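Local coordinates for protein hyperpolarization-activated (Ih) channel (Strongylocentrotus purpuratus, PDB 2PTM) that binds cyclic AMP in the carboxy-terminal region of a hyperpolarization-activated channel, which probably conducts potassium across the cell membrane under voltage control, at residues A[64-69]-A[85-90]; A[91-96]-A[174-179]; A[104-109]-A[140-145]; A[124-127]-A[131-134]. All coordinates share one frame; numbering follows the deposited sequence.

Contacts 1 and 2 share helix 84-93 and touch each other, with centres 10 Å apart, whereas contacts 3 and 4 belong to the beta roll and both reach the bound cyclic AMP. Contact 1 is a polar surface contact completed by a water, and contact 2 a small, partly buried apolar one between the helices that flank the roll. Contact 3 is buried, combining a greasy core with hydrogen bonds to the nucleotide's ribose. Contact 4, a hairpin held by backbone bonds, runs from the pocket out to the surface. Along the chain, contact 4 is nested within contact 3, and contact 3 within the loop closed by contact 2.

Contact 1. Residues A[64-69]-A[85-90]; sequences VANYNC and NFVTRV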
# COMPACT_ATOMS: atom_id res chain seq x y z
N VAL A 64 -16.69 13.19 12.85
CA VAL A 64 -16.92 11.87 13.43
C VAL A 64 -15.81 11.50 14.42
O VAL A 64 -16.09 11.00 15.51
CB VAL A 64 -17.07 10.78 12.35
CG1 VAL A 64 -17.27 9.42 13.02
CG2 VAL A 64 -18.24 11.11 11.43
N ALA A 65 -14.56 11.76 14.07
CA ALA A 65 -13.47 11.43 14.99
C ALA A 65 -13.57 12.27 16.27
O ALA A 65 -13.34 11.76 17.38
CB ALA A 65 -12.12 11.63 14.32
N ASN A 66 -13.91 13.54 16.13
CA ASN A 66 -14.08 14.40 17.29
C ASN A 66 -15.18 13.90 18.20
O ASN A 66 -15.04 13.93 19.43
CB ASN A 66 -14.36 15.85 16.88
CG ASN A 66 -13.09 16.68 16.77
OD1 ASN A 66 -12.32 16.79 17.73
ND2 ASN A 66 -12.88 17.28 15.63
N TYR A 67 -16.28 13.44 17.62
CA TYR A 67 -17.38 12.95 18.45
C TYR A 67 -17.04 11.64 19.15
O TYR A 67 -17.29 11.47 20.35
CB TYR A 67 -18.68 12.79 17.66
CG TYR A 67 -19.86 12.52 18.58
CD1 TYR A 67 -20.59 13.57 19.12
CD2 TYR A 67 -20.21 11.22 18.93
CE1 TYR A 67 -21.66 13.33 19.98
CE2 TYR A 67 -21.28 10.97 19.79
CZ TYR A 67 -21.99 12.03 20.31
OH TYR A 67 -23.05 11.79 21.16
N ASN A 68 -16.48 10.69 18.41
CA ASN A 68 -16.13 9.40 18.98
C ASN A 68 -15.05 9.52 20.06
O ASN A 68 -15.01 8.71 20.99
CB ASN A 68 -15.71 8.42 17.89
CG ASN A 68 -16.84 8.10 16.94
OD1 ASN A 68 -18.00 8.40 17.22
ND2 ASN A 68 -16.51 7.49 15.81
N CYS A 69 -14.20 10.53 19.94
CA CYS A 69 -13.11 10.75 20.90
C CYS A 69 -13.42 11.83 21.94
O CYS A 69 -12.53 12.24 22.68
CB CYS A 69 -11.81 11.09 20.16
SG CYS A 69 -11.04 9.72 19.25
N ASN A 85 -7.36 23.01 16.43
CA ASN A 85 -6.75 22.37 15.27
C ASN A 85 -5.79 21.26 15.67
O ASN A 85 -5.66 20.26 14.96
CB ASN A 85 -6.03 23.40 14.39
CG ASN A 85 -6.97 24.40 13.75
OD1 ASN A 85 -8.11 24.06 13.39
ND2 ASN A 85 -6.51 25.63 13.59
N PHE A 86 -5.11 21.45 16.80
CA PHE A 86 -4.27 20.39 17.37
C PHE A 86 -5.10 19.18 17.76
O PHE A 86 -4.80 18.05 17.35
CB PHE A 86 -3.45 20.89 18.59
CG PHE A 86 -2.66 19.80 19.29
CD1 PHE A 86 -1.45 19.35 18.77
CD2 PHE A 86 -3.12 19.22 20.46
CE1 PHE A 86 -0.72 18.35 19.39
CE2 PHE A 86 -2.39 18.22 21.10
CZ PHE A 86 -1.19 17.79 20.57
N VAL A 87 -6.15 19.40 18.55
CA VAL A 87 -7.01 18.30 18.98
C VAL A 87 -7.59 17.57 17.75
O VAL A 87 -7.58 16.34 17.68
CB VAL A 87 -8.14 18.77 19.89
CG1 VAL A 87 -9.03 17.60 20.28
CG2 VAL A 87 -7.57 19.46 21.13
N THR A 88 -8.09 18.32 16.78
CA THR A 88 -8.66 17.70 15.59
C THR A 88 -7.63 16.84 14.84
O THR A 88 -7.93 15.72 14.41
CB THR A 88 -9.29 18.74 14.66
OG1 THR A 88 -10.46 19.28 15.29
CG2 THR A 88 -9.68 18.09 13.33
N ARG A 89 -6.42 17.35 14.70
CA ARG A 89 -5.37 16.61 14.00
C ARG A 89 -5.07 15.29 14.70
O ARG A 89 -4.98 14.24 14.06
CB ARG A 89 -4.09 17.45 13.91
CG ARG A 89 -2.99 16.80 13.09
CD ARG A 89 -3.32 16.82 11.61
NE ARG A 89 -3.38 18.19 11.09
CZ ARG A 89 -3.77 18.51 9.86
NH1 ARG A 89 -4.15 17.56 9.01
NH2 ARG A 89 -3.78 19.78 9.48
N VAL A 90 -4.91 15.33 16.01
CA VAL A 90 -4.60 14.13 16.78
C VAL A 90 -5.70 13.09 16.67
O VAL A 90 -5.43 11.94 16.30
CB VAL A 90 -4.35 14.46 18.26
CG1 VAL A 90 -4.21 13.17 19.08
CG2 VAL A 90 -3.10 15.31 18.39
O HOH W 1 -11.29 19.41 18.28
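The amide of Asn-66 reaches across to the hydroxyl of Thr-88, and the two side chains cross at about a right angle. The bond runs from Asn-66 ND2 to Thr-88 OG1 over 3.2 Å. It is nearly straight, 174° at the hydrogen, and OG1 lies almost in the plane of the amide, so the N-H is aimed squarely at the oxygen. In Thr-88 the hydroxyl is anti to the carbonyl carbon and stands beside the backbone N (chi1 -69°). From there OG1 can also hydrogen-bond to the backbone O of Ser-84, one helical turn back, while accepting from the asparagine.

The other end of the amide is tied to the same threonine through a water, which donates to Asn-66 OD1 at 2.9 Å and lies 3.1 Å from Thr-88 OG1. Together the direct bond and the bridge use both ends of the amide and limit its rotation. Asn-66 ND2 has a further, weak bond to Gln-62 O in its own helix. Beside the polar pair, Val-87 CG1 approaches Asn-66 OD1 to 4.2 Å, a loose apolar flank. A short amide and a small hydroxyl suit this place because each can serve its own helix and its partner at once, at a surface where water can enter.

The two segments bury only about 100 Å² between them, as befits a small surface contact. The arrangement is a direct and water-bridged hydrogen-bonded contact between helix 58-68 and helix 84-93, consistent with the junction where the helical C-linker of these channels meets the cyclic nucleotide-binding domain.

Contact 2. Residues A[91-96]-A[174-179]; sequences VTLLEF and NQVLDE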
# COMPACT_ATOMS: atom_id res chain seq x y z
N VAL A 91 -6.94 13.48 16.95
CA VAL A 91 -8.02 12.50 16.98
C VAL A 91 -8.23 11.83 15.63
O VAL A 91 -8.68 10.70 15.58
CB VAL A 91 -9.38 13.08 17.51
CG1 VAL A 91 -9.27 13.47 18.99
CG2 VAL A 91 -9.87 14.24 16.66
N THR A 92 -7.90 12.52 14.54
CA THR A 92 -8.06 11.93 13.22
C THR A 92 -6.94 10.94 12.91
O THR A 92 -7.04 10.15 11.96
CB THR A 92 -8.11 13.00 12.10
OG1 THR A 92 -6.86 13.70 12.05
CG2 THR A 92 -9.24 13.99 12.34
N LEU A 93 -5.88 10.97 13.70
CA LEU A 93 -4.75 10.06 13.48
C LEU A 93 -4.67 8.92 14.49
O LEU A 93 -3.87 8.00 14.32
CB LEU A 93 -3.43 10.82 13.47
CG LEU A 93 -3.28 11.93 12.42
CD1 LEU A 93 -1.94 12.61 12.58
CD2 LEU A 93 -3.43 11.38 11.00
N LEU A 94 -5.47 8.98 15.55
CA LEU A 94 -5.45 7.94 16.58
C LEU A 94 -5.93 6.59 16.04
O LEU A 94 -6.81 6.54 15.19
CB LEU A 94 -6.29 8.36 17.78
CG LEU A 94 -5.80 9.55 18.61
CD1 LEU A 94 -6.81 9.86 19.71
CD2 LEU A 94 -4.43 9.26 19.20
N GLU A 95 -5.35 5.49 16.53
CA GLU A 95 -5.81 4.15 16.18
C GLU A 95 -6.36 3.44 17.41
O GLU A 95 -5.68 3.37 18.43
CB GLU A 95 -4.67 3.33 15.58
CG GLU A 95 -4.28 3.76 14.18
CD GLU A 95 -5.34 3.40 13.14
OE1 GLU A 95 -6.07 2.42 13.36
OE2 GLU A 95 -5.43 4.11 12.12
N PHE A 96 -7.57 2.91 17.32
CA PHE A 96 -8.18 2.21 18.45
C PHE A 96 -7.49 0.86 18.68
O PHE A 96 -7.26 0.11 17.74
CB PHE A 96 -9.66 2.00 18.18
CG PHE A 96 -10.40 1.36 19.31
CD1 PHE A 96 -10.50 1.99 20.53
CD2 PHE A 96 -11.02 0.13 19.14
CE1 PHE A 96 -11.20 1.41 21.58
CE2 PHE A 96 -11.73 -0.45 20.18
CZ PHE A 96 -11.82 0.19 21.40
N ASN A 174 5.43 12.75 15.44
CA ASN A 174 6.39 13.76 15.02
C ASN A 174 5.75 14.81 14.11
O ASN A 174 6.15 15.96 14.11
CB ASN A 174 7.61 13.11 14.35
CG ASN A 174 8.59 12.57 15.37
OD1 ASN A 174 8.97 13.26 16.32
ND2 ASN A 174 9.02 11.33 15.17
N GLN A 175 4.74 14.40 13.35
CA GLN A 175 4.00 15.32 12.49
C GLN A 175 3.23 16.37 13.31
O GLN A 175 3.37 17.56 13.08
CB GLN A 175 3.03 14.55 11.59
CG GLN A 175 3.69 13.77 10.47
CD GLN A 175 2.70 12.94 9.68
OE1 GLN A 175 1.48 13.09 9.82
NE2 GLN A 175 3.21 12.05 8.83
N VAL A 176 2.43 15.91 14.27
CA VAL A 176 1.59 16.83 15.03
C VAL A 176 2.39 17.77 15.94
O VAL A 176 1.99 18.91 16.17
CB VAL A 176 0.51 16.08 15.84
CG1 VAL A 176 -0.22 15.11 14.94
CG2 VAL A 176 1.12 15.35 17.00
N LEU A 177 3.53 17.29 16.44
CA LEU A 177 4.41 18.11 17.27
C LEU A 177 5.15 19.18 16.48
O LEU A 177 5.53 20.22 17.03
CB LEU A 177 5.43 17.23 18.00
CG LEU A 177 5.02 16.81 19.41
CD1 LEU A 177 3.58 16.35 19.46
CD2 LEU A 177 5.95 15.73 19.97
N ASP A 178 5.39 18.92 15.20
CA ASP A 178 6.01 19.91 14.33
C ASP A 178 4.98 20.97 13.97
O ASP A 178 5.27 22.16 13.95
CB ASP A 178 6.55 19.26 13.06
CG ASP A 178 7.84 18.49 13.30
OD1 ASP A 178 8.35 18.54 14.44
OD2 ASP A 178 8.34 17.86 12.35
N GLU A 179 3.77 20.51 13.68
CA GLU A 179 2.70 21.41 13.31
C GLU A 179 2.31 22.29 14.49
O GLU A 179 1.96 23.45 14.32
CB GLU A 179 1.49 20.62 12.80
CG GLU A 179 0.44 21.47 12.11
CD GLU A 179 -0.61 20.65 11.41
OE1 GLU A 179 -0.68 19.42 11.65
OE2 GLU A 179 -1.38 21.23 10.61
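This is a small apolar contact between the helices that flank the beta roll: Leu-93, near the C-terminal end of helix 84-93, meets Val-176 on helix 170-179. The residues between the two segments include most of the roll's strands and most of the nucleotide site, so the contact brings together the chain entering and leaving the roll. Only side-chain ends touch, for the nearest CA atoms, those of Leu-93 and Val-176, are 9.4 Å apart.

The meeting is methyl to methyl, Leu-93 CD1 against Val-176 CG1 at 3.8 Å, and the side chains slide past each other in opposite directions. Leucine suits the place because its chain spans much of the gap: the first bond sets CG anti to the carbonyl carbon (chi1 -59°), and the second holds CD1 extended (chi2 178°). Valine, short and branched, offers a methyl close to its helix. At the margin, Gln-175 OE1 comes within 4.4 Å of Leu-93 CD1, a marginal van der Waals approach by an exposed residue.

Around this pair, Leu-93 also packs on Leu-168 of strand 163-169, and Val-176 is touched by the side chain of Arg-89. One turn further along helix 170-179, Glu-179 OE2 forms a salt bridge to Arg-89 NH2 of helix 84-93 and also bonds Phe-111 N of a neighbouring subunit. The apolar pair thus joins two helices that the Arg-89/Glu-179 salt bridge also ties, and Leu-93 reaches strand 163-169 as well.

Contact 3. Residues A[104-109]-A[140-145]; sequences YVIQEG and SYFGEI. With CMP (adenosine-3',5'-cyclic-monophosphate), chain C.
The ribose hydroxyl O2' of cyclic AMP is gripped twice by consecutive residues: it accepts from Gly-143 N at 2.9 Å (155° at the hydrogen) and donates to Glu-144 OE1 at 2.7 Å. The glutamate arrives by bending at its second torsion (chi2 -76°), and its other oxygen, OE2, is held in a salt bridge with Arg-194, which positions the carboxylate and would tend to keep it ionised. Ile-145 N adds a weak bond to O3' at 3.4 Å.

Behind this polar rim lies a greasy wall. The Phe-142 ring receives two methyls at its edge, close to the ring plane: Ile-106 CD1 at 3.6 Å from CD1 of the ring, and Val-105 CG1 at 3.9 Å from its CE1. Val-105 and Ile-106 both face Val-157, which makes them a classic beta bulge. Ile-106 CD1 sits 3.7 Å from Gly-143 CA, on the side where a CB would point, leaving little room for a side chain; the positive phi also suits glycine.

Gly-143, Glu-144 and Ile-145 begin the phosphate-binding cassette, the signature of cyclic nucleotide-binding domains; Arg-153 contributes a further bond to the nucleotide. A donor and an acceptor on a single hydroxyl imply recognition of an intact 2'-OH on the ribose.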
# COMPACT_ATOMS: atom_id res chain seq x y z
N TYR A 104 1.36 -7.25 28.22
CA TYR A 104 2.39 -6.22 28.18
C TYR A 104 2.23 -5.38 26.91
O TYR A 104 2.53 -5.83 25.82
CB TYR A 104 3.79 -6.82 28.25
CG TYR A 104 4.18 -7.27 29.63
CD1 TYR A 104 4.83 -6.41 30.51
CD2 TYR A 104 3.91 -8.56 30.06
CE1 TYR A 104 5.18 -6.82 31.78
CE2 TYR A 104 4.26 -8.98 31.32
CZ TYR A 104 4.89 -8.11 32.17
OH TYR A 104 5.22 -8.56 33.43
N VAL A 105 1.74 -4.16 27.07
CA VAL A 105 1.62 -3.24 25.94
C VAL A 105 3.01 -2.79 25.51
O VAL A 105 3.27 -2.63 24.32
CB VAL A 105 0.80 -2.01 26.31
CG1 VAL A 105 0.56 -1.12 25.08
CG2 VAL A 105 -0.53 -2.43 26.95
N ILE A 106 3.88 -2.60 26.49
CA ILE A 106 5.24 -2.12 26.25
C ILE A 106 6.22 -2.90 27.10
O ILE A 106 5.95 -3.17 28.27
CB ILE A 106 5.37 -0.62 26.63
CG1 ILE A 106 4.63 0.26 25.61
CG2 ILE A 106 6.84 -0.19 26.70
CD1 ILE A 106 4.67 1.76 25.97
N GLN A 107 7.35 -3.27 26.49
CA GLN A 107 8.44 -3.93 27.19
C GLN A 107 9.64 -2.99 27.33
O GLN A 107 10.09 -2.40 26.35
CB GLN A 107 8.88 -5.18 26.42
CG GLN A 107 7.88 -6.32 26.45
CD GLN A 107 7.95 -7.11 27.73
OE1 GLN A 107 8.84 -6.90 28.55
NE2 GLN A 107 7.02 -8.04 27.91
N GLU A 108 10.15 -2.86 28.55
CA GLU A 108 11.34 -2.05 28.80
C GLU A 108 12.49 -2.50 27.91
O GLU A 108 12.71 -3.70 27.74
CB GLU A 108 11.74 -2.16 30.27
CG GLU A 108 12.91 -1.29 30.69
CD GLU A 108 14.26 -1.97 30.50
OE1 GLU A 108 14.32 -3.22 30.54
OE2 GLU A 108 15.26 -1.24 30.32
N GLY A 109 13.22 -1.54 27.35
CA GLY A 109 14.44 -1.84 26.62
C GLY A 109 14.29 -2.09 25.13
O GLY A 109 15.28 -2.30 24.43
N SER A 140 -5.03 9.25 30.98
CA SER A 140 -3.58 9.38 31.00
C SER A 140 -3.00 8.88 29.67
O SER A 140 -3.74 8.47 28.77
CB SER A 140 -2.98 8.63 32.20
OG SER A 140 -1.63 8.98 32.39
N TYR A 141 -1.69 8.93 29.54
CA TYR A 141 -1.05 8.43 28.34
C TYR A 141 0.32 7.89 28.70
O TYR A 141 0.84 8.19 29.77
CB TYR A 141 -0.97 9.51 27.26
CG TYR A 141 -0.15 10.74 27.61
CD1 TYR A 141 1.23 10.65 27.78
CD2 TYR A 141 -0.75 11.98 27.73
CE1 TYR A 141 1.98 11.77 28.09
CE2 TYR A 141 -0.00 13.12 28.04
CZ TYR A 141 1.36 13.00 28.21
OH TYR A 141 2.10 14.12 28.51
N PHE A 142 0.89 7.07 27.82
CA PHE A 142 2.20 6.50 28.09
C PHE A 142 2.85 6.08 26.79
O PHE A 142 2.17 5.96 25.77
CB PHE A 142 2.08 5.30 29.04
CG PHE A 142 1.25 4.16 28.49
CD1 PHE A 142 1.80 3.22 27.63
CD2 PHE A 142 -0.09 4.04 28.84
CE1 PHE A 142 1.03 2.16 27.13
CE2 PHE A 142 -0.88 3.00 28.33
CZ PHE A 142 -0.32 2.06 27.48
N GLY A 143 4.16 5.84 26.83
CA GLY A 143 4.91 5.39 25.67
C GLY A 143 5.43 6.56 24.86
O GLY A 143 5.85 6.40 23.72
N GLU A 144 5.38 7.75 25.46
CA GLU A 144 5.84 8.94 24.76
C GLU A 144 7.35 9.17 24.88
O GLU A 144 7.96 9.80 24.01
CB GLU A 144 5.09 10.19 25.25
CG GLU A 144 5.61 10.78 26.55
CD GLU A 144 5.20 9.99 27.78
OE1 GLU A 144 4.44 9.01 27.66
OE2 GLU A 144 5.64 10.35 28.89
N ILE A 145 7.96 8.69 25.96
CA ILE A 145 9.35 9.03 26.25
C ILE A 145 10.24 8.58 25.11
O ILE A 145 11.05 9.35 24.58
CB ILE A 145 9.88 8.37 27.56
CG1 ILE A 145 9.05 8.77 28.77
CG2 ILE A 145 11.33 8.72 27.77
CD1 ILE A 145 8.81 10.21 28.86
P CMP C . 8.33 4.88 27.12
O1P CMP C . 9.78 4.81 27.70
O2P CMP C . 8.18 5.21 25.71
O5' CMP C . 7.74 3.46 27.61
C5' CMP C . 7.23 3.18 28.89
C4' CMP C . 6.34 4.29 29.43
O4' CMP C . 6.10 4.27 30.83
C3' CMP C . 7.10 5.58 29.28
O3' CMP C . 7.59 5.98 28.05
C2' CMP C . 6.30 6.63 30.05
O2' CMP C . 5.12 6.93 29.32
C1' CMP C . 5.82 5.67 31.19
N9 CMP C . 6.49 5.94 32.43
C8 CMP C . 7.83 5.65 32.81
N7 CMP C . 8.10 6.01 34.08
C5 CMP C . 6.91 6.58 34.56
C6 CMP C . 6.51 7.17 35.79
N6 CMP C . 7.39 7.24 36.84
N1 CMP C . 5.24 7.65 35.91
C2 CMP C . 4.39 7.54 34.86
N3 CMP C . 4.62 7.01 33.64
C4 CMP C . 5.88 6.52 33.54

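Contact 4. Residues A[124-127]-A[131-134]; sequences DIIM and VIAT. With CMP (adenosine-3',5'-cyclic-monophosphate), chain C.
Asp-124 crosses the side chain of Ile-132 at a slant at the start of a beta hairpin, in which strand 123-126 pairs antiparallel with strand 132-136 at the edge of a sheet of the cyclic nucleotide-binding beta roll. Its OD2 lies 3.9 Å from Ile-132 CD1, while OD1 is hydrogen-bonded to Ser-135 OG, which orients the carboxylate.

Ile-125 follows, its N donating to Thr-134 O at 2.8 Å, nearly straight at 171°. Their side chains lie alongside one another, pointing the same way, toward the nucleotide. Ile-125 CG2 touches N9 of the adenine at 3.7 Å, and Thr-134 CG2 comes 3.5 Å from N1. The threonine torsion (chi1 -167°) puts that methyl between the backbone N and the carbonyl carbon, presenting a hydrocarbon surface to the base. The carbonyl of Ile-125 in turn accepts from Ala-133 N at 2.8 Å, though this bond is bent to 144° at the hydrogen, and Ile-132 CA-H lies close to the same oxygen.

Ile-126 is on the other face with Ile-132; they form a non-hydrogen-bonded pair with CA atoms 4.4 Å apart. Beta-branched isoleucines suit extended strands; here their CG1 atoms approach each other on the surface, where Ile-126 also packs on Lys-158.

Met-127 closes the run as its N bonds Val-131 O at 2.8 Å, and its side chain lies beside Val-131, CB and CG both meeting the valine's CG1. The flexible methionine chain then bends at its second and third torsions, which brings SD to 4.0 Å from Ala-133 CB.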
# COMPACT_ATOMS: atom_id res chain seq x y z
N ASP A 124 -0.04 -0.82 34.87
CA ASP A 124 1.06 -0.65 35.80
C ASP A 124 2.32 -0.28 35.04
O ASP A 124 2.58 -0.85 33.98
CB ASP A 124 1.34 -1.96 36.55
CG ASP A 124 0.27 -2.28 37.58
OD1 ASP A 124 -0.41 -1.36 38.08
OD2 ASP A 124 0.12 -3.48 37.90
N ILE A 125 3.07 0.68 35.57
CA ILE A 125 4.38 1.04 35.02
C ILE A 125 5.43 0.27 35.83
O ILE A 125 5.59 0.50 37.02
CB ILE A 125 4.64 2.56 35.15
CG1 ILE A 125 3.48 3.37 34.52
CG2 ILE A 125 5.99 2.94 34.53
CD1 ILE A 125 3.18 3.02 33.09
N ILE A 126 6.15 -0.63 35.17
CA ILE A 126 7.06 -1.54 35.86
C ILE A 126 8.51 -1.28 35.48
O ILE A 126 8.89 -1.41 34.32
CB ILE A 126 6.71 -3.02 35.54
CG1 ILE A 126 5.21 -3.27 35.76
CG2 ILE A 126 7.60 -3.98 36.34
CD1 ILE A 126 4.76 -4.68 35.44
N MET A 127 9.33 -0.90 36.46
CA MET A 127 10.74 -0.59 36.20
C MET A 127 11.52 -1.86 35.89
O MET A 127 11.04 -2.97 36.10
CB MET A 127 11.36 0.15 37.39
CG MET A 127 10.64 1.44 37.74
SD MET A 127 10.22 2.40 36.27
CE MET A 127 11.85 2.70 35.56
N VAL A 131 10.00 -3.21 40.17
CA VAL A 131 9.17 -2.37 41.03
C VAL A 131 8.15 -1.62 40.20
O VAL A 131 8.45 -1.10 39.12
CB VAL A 131 9.99 -1.34 41.83
CG1 VAL A 131 10.65 -0.32 40.90
CG2 VAL A 131 9.09 -0.61 42.81
N ILE A 132 6.92 -1.55 40.70
CA ILE A 132 5.87 -0.79 40.05
C ILE A 132 6.01 0.66 40.46
O ILE A 132 5.85 1.01 41.63
CB ILE A 132 4.49 -1.33 40.43
CG1 ILE A 132 4.36 -2.78 39.96
CG2 ILE A 132 3.39 -0.44 39.84
CD1 ILE A 132 3.09 -3.47 40.43
N ALA A 133 6.36 1.52 39.50
CA ALA A 133 6.56 2.93 39.79
C ALA A 133 5.22 3.58 40.10
O ALA A 133 5.10 4.38 41.02
CB ALA A 133 7.23 3.63 38.61
N THR A 134 4.22 3.22 39.32
CA THR A 134 2.91 3.83 39.46
C THR A 134 1.94 3.09 38.55
O THR A 134 2.34 2.22 37.77
CB THR A 134 2.94 5.31 39.05
OG1 THR A 134 1.73 5.95 39.47
CG2 THR A 134 3.09 5.44 37.53
P CMP C . 8.33 4.88 27.12
O1P CMP C . 9.78 4.81 27.70
O2P CMP C . 8.18 5.21 25.71
O5' CMP C . 7.74 3.46 27.61
C5' CMP C . 7.23 3.18 28.89
C4' CMP C . 6.34 4.29 29.43
O4' CMP C . 6.10 4.27 30.83
C3' CMP C . 7.10 5.58 29.28
O3' CMP C . 7.59 5.98 28.05
C2' CMP C . 6.30 6.63 30.05
O2' CMP C . 5.12 6.93 29.32
C1' CMP C . 5.82 5.67 31.19
N9 CMP C . 6.49 5.94 32.43
C8 CMP C . 7.83 5.65 32.81
N7 CMP C . 8.10 6.01 34.08
C5 CMP C . 6.91 6.58 34.56
C6 CMP C . 6.51 7.17 35.79
N6 CMP C . 7.39 7.24 36.84
N1 CMP C . 5.24 7.65 35.91
C2 CMP C . 4.39 7.54 34.86
N3 CMP C . 4.62 7.01 33.64
C4 CMP C . 5.88 6.52 33.54